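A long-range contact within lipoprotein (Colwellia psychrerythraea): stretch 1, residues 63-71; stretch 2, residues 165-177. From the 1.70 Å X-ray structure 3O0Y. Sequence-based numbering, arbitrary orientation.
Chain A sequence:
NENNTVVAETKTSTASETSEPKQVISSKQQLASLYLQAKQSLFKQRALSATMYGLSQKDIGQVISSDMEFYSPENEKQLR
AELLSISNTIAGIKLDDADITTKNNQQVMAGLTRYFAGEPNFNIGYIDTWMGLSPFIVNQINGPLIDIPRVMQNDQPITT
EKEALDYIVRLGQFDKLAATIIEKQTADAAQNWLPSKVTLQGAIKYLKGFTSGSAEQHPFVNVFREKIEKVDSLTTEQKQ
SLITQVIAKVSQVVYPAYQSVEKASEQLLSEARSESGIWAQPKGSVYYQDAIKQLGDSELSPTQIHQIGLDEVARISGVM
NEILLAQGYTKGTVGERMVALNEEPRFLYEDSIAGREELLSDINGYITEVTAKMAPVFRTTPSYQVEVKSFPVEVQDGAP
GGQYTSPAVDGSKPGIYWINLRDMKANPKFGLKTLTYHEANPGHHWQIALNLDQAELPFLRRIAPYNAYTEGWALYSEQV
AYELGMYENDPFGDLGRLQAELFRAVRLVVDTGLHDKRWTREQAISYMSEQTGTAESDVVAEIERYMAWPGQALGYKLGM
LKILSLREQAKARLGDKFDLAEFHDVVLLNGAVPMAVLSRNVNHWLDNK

Stretch 1 63-71: VISSDMEFY
Stretch 2 (165-177) LDYIVRLGQFDKL

The guanidinium of Arg170, carried by a helix, is held against the backbone of a turn a hundred residues earlier: Ser65 O and Ser66 N lie over one of its faces, and Asp67 O meets its edge near the plane. Arg170 NE donates to Asp67 O at 2.7 Å (155°), and Arg170 NH2 reaches the same Asp67 O in a weak bond of 3.3 Å (128°). Ser65 O lies 3.3 Å from Arg170 CZ, a contact over the face and not a hydrogen bond. Arg170 gets there with CA-to-CB sideways and an extended chain (chi1 -82°, chi2 -169°, chi3 159°, chi4 159°).

The receiving loop, 63-71, has no regular helix or strand. A type I turn spans Ile64 to Asp67 (phi/psi -65/-20 at Ser65, -120/20 at Ser66), closed by Asp67 N to Ile64 O at 2.9 Å; from Asp67 through Phe70 the backbone is extended (phi -84 to -129°, psi 143 to 161°). Across from the loop, a helix that begins earlier in the chain runs from Leu165, and a second begins at Phe174 and continues past Leu177. Gln173 (-100/11) occupies the N-cap position of the second helix. Both chains advance in the same sense: Ser66 CA is 4.7 Å from Asp166 CA, Phe70 CA 5.4 Å from Leu177 CA.

At the first end, the CA-to-CB bond of Asp166 points toward stretch 1 (chi1 -67°), and a water links the two stretches. It donates to Asp166 OD1 at 2.9 Å, and its oxygen lies 2.6 Å from Ser65 OG and, in a weak bond, 3.4 Å from Ser66 OG; both serines are p rotamers.

Met68 (t, p, p) curls its thioether into the middle of the contact. Met68 CE lies 3.5 Å from Arg170 O and 3.9 Å from Phe174 CE1, while Met68 SD sits 4.1 Å from Leu177 CD2 and 5.2 Å from the Phe174 ring centroid, obliquely. Glu69 N closes a weak bond to Met68 SD at 3.4 Å.

At the far end, Lys176, all t, lays its chain across one face of Phe70 (chi1 -54°, chi2 -64°): Lys176 CE is 3.9 Å from the Phe70 ring centroid in a CH-pi contact, and Lys176 NZ, 4.4 Å from that centroid, adds a cation-pi interaction. Leu177 (t, p) sends CD1 to 3.9 Å from Tyr71 CD2, at the ring edge, and to 3.2 Å from Glu69 O, which the contact buries without a polar partner. Tyr71 OH donates to Glu69 OE1 at 2.6 Å.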

# COMPACT_ATOMS: atom_id res chain seq x y z
N VAL A 63 -10.66 -5.64 -24.28
CA VAL A 63 -9.25 -5.19 -24.32
C VAL A 63 -9.19 -3.88 -23.57
O VAL A 63 -10.03 -2.99 -23.79
CB VAL A 63 -8.77 -4.96 -25.77
CG1 VAL A 63 -7.35 -4.36 -25.79
CG2 VAL A 63 -8.80 -6.28 -26.52
N ILE A 64 -8.27 -3.80 -22.62
CA ILE A 64 -8.09 -2.55 -21.88
C ILE A 64 -6.71 -1.95 -21.96
O ILE A 64 -6.43 -0.95 -21.29
CB ILE A 64 -8.49 -2.72 -20.35
CG1 ILE A 64 -7.76 -3.90 -19.67
CG2 ILE A 64 -9.99 -2.95 -20.29
CD1 ILE A 64 -6.22 -3.84 -19.53
N SER A 65 -5.84 -2.57 -22.77
CA SER A 65 -4.42 -2.29 -22.78
C SER A 65 -4.04 -0.88 -23.23
O SER A 65 -2.94 -0.41 -22.90
CB SER A 65 -3.66 -3.34 -23.60
OG SER A 65 -4.30 -3.52 -24.84
N SER A 66 -4.91 -0.19 -23.94
CA SER A 66 -4.68 1.21 -24.22
C SER A 66 -5.77 2.10 -23.69
O SER A 66 -5.87 3.26 -24.08
CB SER A 66 -4.51 1.43 -25.72
OG SER A 66 -5.67 1.11 -26.43
N ASP A 67 -6.53 1.60 -22.74
CA ASP A 67 -7.55 2.43 -22.12
C ASP A 67 -6.96 3.29 -21.00
O ASP A 67 -5.94 2.96 -20.36
CB ASP A 67 -8.68 1.58 -21.55
CG ASP A 67 -9.61 0.98 -22.63
OD1 ASP A 67 -9.33 1.08 -23.86
OD2 ASP A 67 -10.64 0.38 -22.23
N MET A 68 -7.66 4.37 -20.74
CA MET A 68 -7.34 5.30 -19.70
C MET A 68 -8.45 5.25 -18.63
O MET A 68 -9.58 4.76 -18.89
CB MET A 68 -7.22 6.73 -20.28
CG MET A 68 -6.73 7.82 -19.28
SD MET A 68 -5.30 7.50 -18.23
CE MET A 68 -4.09 6.84 -19.49
N GLU A 69 -8.14 5.74 -17.43
CA GLU A 69 -9.12 5.89 -16.36
C GLU A 69 -9.65 7.33 -16.37
O GLU A 69 -8.89 8.24 -16.62
CB GLU A 69 -8.44 5.63 -15.04
CG GLU A 69 -7.93 4.20 -14.90
CD GLU A 69 -7.09 3.91 -13.64
OE1 GLU A 69 -6.76 4.84 -12.84
OE2 GLU A 69 -6.69 2.71 -13.48
N PHE A 70 -10.93 7.50 -16.08
CA PHE A 70 -11.57 8.79 -15.98
C PHE A 70 -12.33 8.91 -14.69
O PHE A 70 -12.90 7.93 -14.14
CB PHE A 70 -12.49 9.02 -17.18
CG PHE A 70 -11.78 8.84 -18.51
CD1 PHE A 70 -10.75 9.67 -18.89
CD2 PHE A 70 -12.11 7.77 -19.32
CE1 PHE A 70 -10.07 9.47 -20.11
CE2 PHE A 70 -11.45 7.58 -20.53
CZ PHE A 70 -10.47 8.43 -20.92
N TYR A 71 -12.40 10.12 -14.22
CA TYR A 71 -12.76 10.40 -12.83
C TYR A 71 -13.84 11.46 -12.70
O TYR A 71 -13.95 12.08 -11.66
CB TYR A 71 -11.51 10.84 -12.03
CG TYR A 71 -10.59 9.68 -11.81
CD1 TYR A 71 -10.85 8.80 -10.81
CD2 TYR A 71 -9.57 9.39 -12.70
CE1 TYR A 71 -10.03 7.67 -10.60
CE2 TYR A 71 -8.81 8.29 -12.56
CZ TYR A 71 -9.03 7.42 -11.50
OH TYR A 71 -8.26 6.30 -11.36
N LEU A 165 2.71 1.23 -29.13
CA LEU A 165 1.60 2.04 -29.58
C LEU A 165 0.53 2.14 -28.47
O LEU A 165 -0.08 3.19 -28.28
CB LEU A 165 1.01 1.48 -30.86
CG LEU A 165 1.87 1.68 -32.15
CD1 LEU A 165 1.31 0.88 -33.32
CD2 LEU A 165 2.01 3.17 -32.52
N ASP A 166 0.34 1.09 -27.69
CA ASP A 166 -0.55 1.24 -26.50
C ASP A 166 -0.13 2.33 -25.48
O ASP A 166 -0.98 3.05 -24.87
CB ASP A 166 -0.65 -0.06 -25.73
CG ASP A 166 -1.38 -1.19 -26.49
OD1 ASP A 166 -2.08 -0.93 -27.47
OD2 ASP A 166 -1.17 -2.38 -26.11
N TYR A 167 1.18 2.48 -25.33
CA TYR A 167 1.76 3.52 -24.45
C TYR A 167 1.47 4.91 -25.01
O TYR A 167 1.03 5.80 -24.28
CB TYR A 167 3.27 3.22 -24.33
CG TYR A 167 4.11 3.99 -23.37
CD1 TYR A 167 4.18 3.62 -22.04
CD2 TYR A 167 4.82 5.13 -23.78
CE1 TYR A 167 5.09 4.27 -21.15
CE2 TYR A 167 5.73 5.76 -22.91
CZ TYR A 167 5.80 5.37 -21.59
OH TYR A 167 6.65 6.00 -20.72
N ILE A 168 1.62 5.06 -26.33
CA ILE A 168 1.36 6.32 -27.00
C ILE A 168 -0.10 6.73 -26.89
O ILE A 168 -0.43 7.90 -26.62
CB ILE A 168 1.88 6.25 -28.47
CG1 ILE A 168 3.41 6.28 -28.42
CG2 ILE A 168 1.34 7.42 -29.32
CD1 ILE A 168 4.05 5.70 -29.71
N VAL A 169 -0.95 5.76 -27.15
CA VAL A 169 -2.40 5.97 -27.11
C VAL A 169 -2.85 6.38 -25.69
O VAL A 169 -3.71 7.25 -25.51
CB VAL A 169 -3.10 4.73 -27.62
CG1 VAL A 169 -4.57 4.78 -27.29
CG2 VAL A 169 -2.83 4.62 -29.16
N ARG A 170 -2.24 5.75 -24.69
CA ARG A 170 -2.54 6.14 -23.29
C ARG A 170 -2.13 7.57 -23.00
O ARG A 170 -2.93 8.36 -22.44
CB ARG A 170 -1.88 5.13 -22.33
CG ARG A 170 -2.78 3.90 -22.19
CD ARG A 170 -2.32 2.99 -21.04
NE ARG A 170 -3.39 2.10 -20.57
CZ ARG A 170 -3.18 0.97 -19.90
NH1 ARG A 170 -1.96 0.60 -19.56
NH2 ARG A 170 -4.22 0.27 -19.50
N LEU A 171 -0.90 7.93 -23.40
CA LEU A 171 -0.43 9.32 -23.20
C LEU A 171 -1.33 10.36 -23.85
O LEU A 171 -1.55 11.44 -23.28
CB LEU A 171 1.03 9.49 -23.69
CG LEU A 171 2.13 8.68 -22.99
CD1 LEU A 171 3.42 8.83 -23.77
CD2 LEU A 171 2.33 9.02 -21.55
N GLY A 172 -1.87 10.03 -25.02
CA GLY A 172 -2.75 10.90 -25.77
C GLY A 172 -4.07 11.16 -25.13
O GLY A 172 -4.72 12.12 -25.49
N GLN A 173 -4.42 10.39 -24.11
CA GLN A 173 -5.70 10.60 -23.40
C GLN A 173 -5.54 11.38 -22.09
O GLN A 173 -6.50 11.49 -21.30
CB GLN A 173 -6.30 9.24 -23.13
CG GLN A 173 -6.68 8.53 -24.44
CD GLN A 173 -7.13 7.16 -24.18
OE1 GLN A 173 -6.37 6.19 -24.29
NE2 GLN A 173 -8.38 7.06 -23.79
N PHE A 174 -4.36 11.94 -21.87
CA PHE A 174 -4.11 12.63 -20.58
C PHE A 174 -4.89 13.93 -20.49
O PHE A 174 -5.17 14.44 -19.36
CB PHE A 174 -2.64 12.87 -20.36
CG PHE A 174 -1.98 11.82 -19.54
CD1 PHE A 174 -2.00 10.51 -19.95
CD2 PHE A 174 -1.34 12.12 -18.37
CE1 PHE A 174 -1.35 9.54 -19.25
CE2 PHE A 174 -0.70 11.16 -17.67
CZ PHE A 174 -0.77 9.83 -18.09
N ASP A 175 -5.32 14.46 -21.64
CA ASP A 175 -6.19 15.63 -21.59
C ASP A 175 -7.54 15.33 -20.93
O ASP A 175 -8.01 16.07 -20.06
CB ASP A 175 -6.43 16.28 -22.97
CG ASP A 175 -6.87 15.29 -24.06
OD1 ASP A 175 -6.78 14.04 -23.94
OD2 ASP A 175 -7.25 15.79 -25.16
N LYS A 176 -8.16 14.22 -21.32
CA LYS A 176 -9.42 13.86 -20.71
C LYS A 176 -9.19 13.45 -19.27
O LYS A 176 -10.01 13.72 -18.43
CB LYS A 176 -10.15 12.76 -21.49
CG LYS A 176 -11.56 12.49 -21.00
CD LYS A 176 -12.39 11.67 -22.01
CE LYS A 176 -13.65 11.09 -21.35
NZ LYS A 176 -14.33 10.11 -22.25
N LEU A 177 -8.11 12.72 -18.99
CA LEU A 177 -7.81 12.36 -17.59
C LEU A 177 -7.85 13.62 -16.71
O LEU A 177 -8.60 13.70 -15.71
CB LEU A 177 -6.43 11.74 -17.47
CG LEU A 177 -5.92 11.40 -16.09
CD1 LEU A 177 -6.89 10.38 -15.40
CD2 LEU A 177 -4.46 10.91 -16.19
O HOH W 1 -4.65 -2.12 -27.01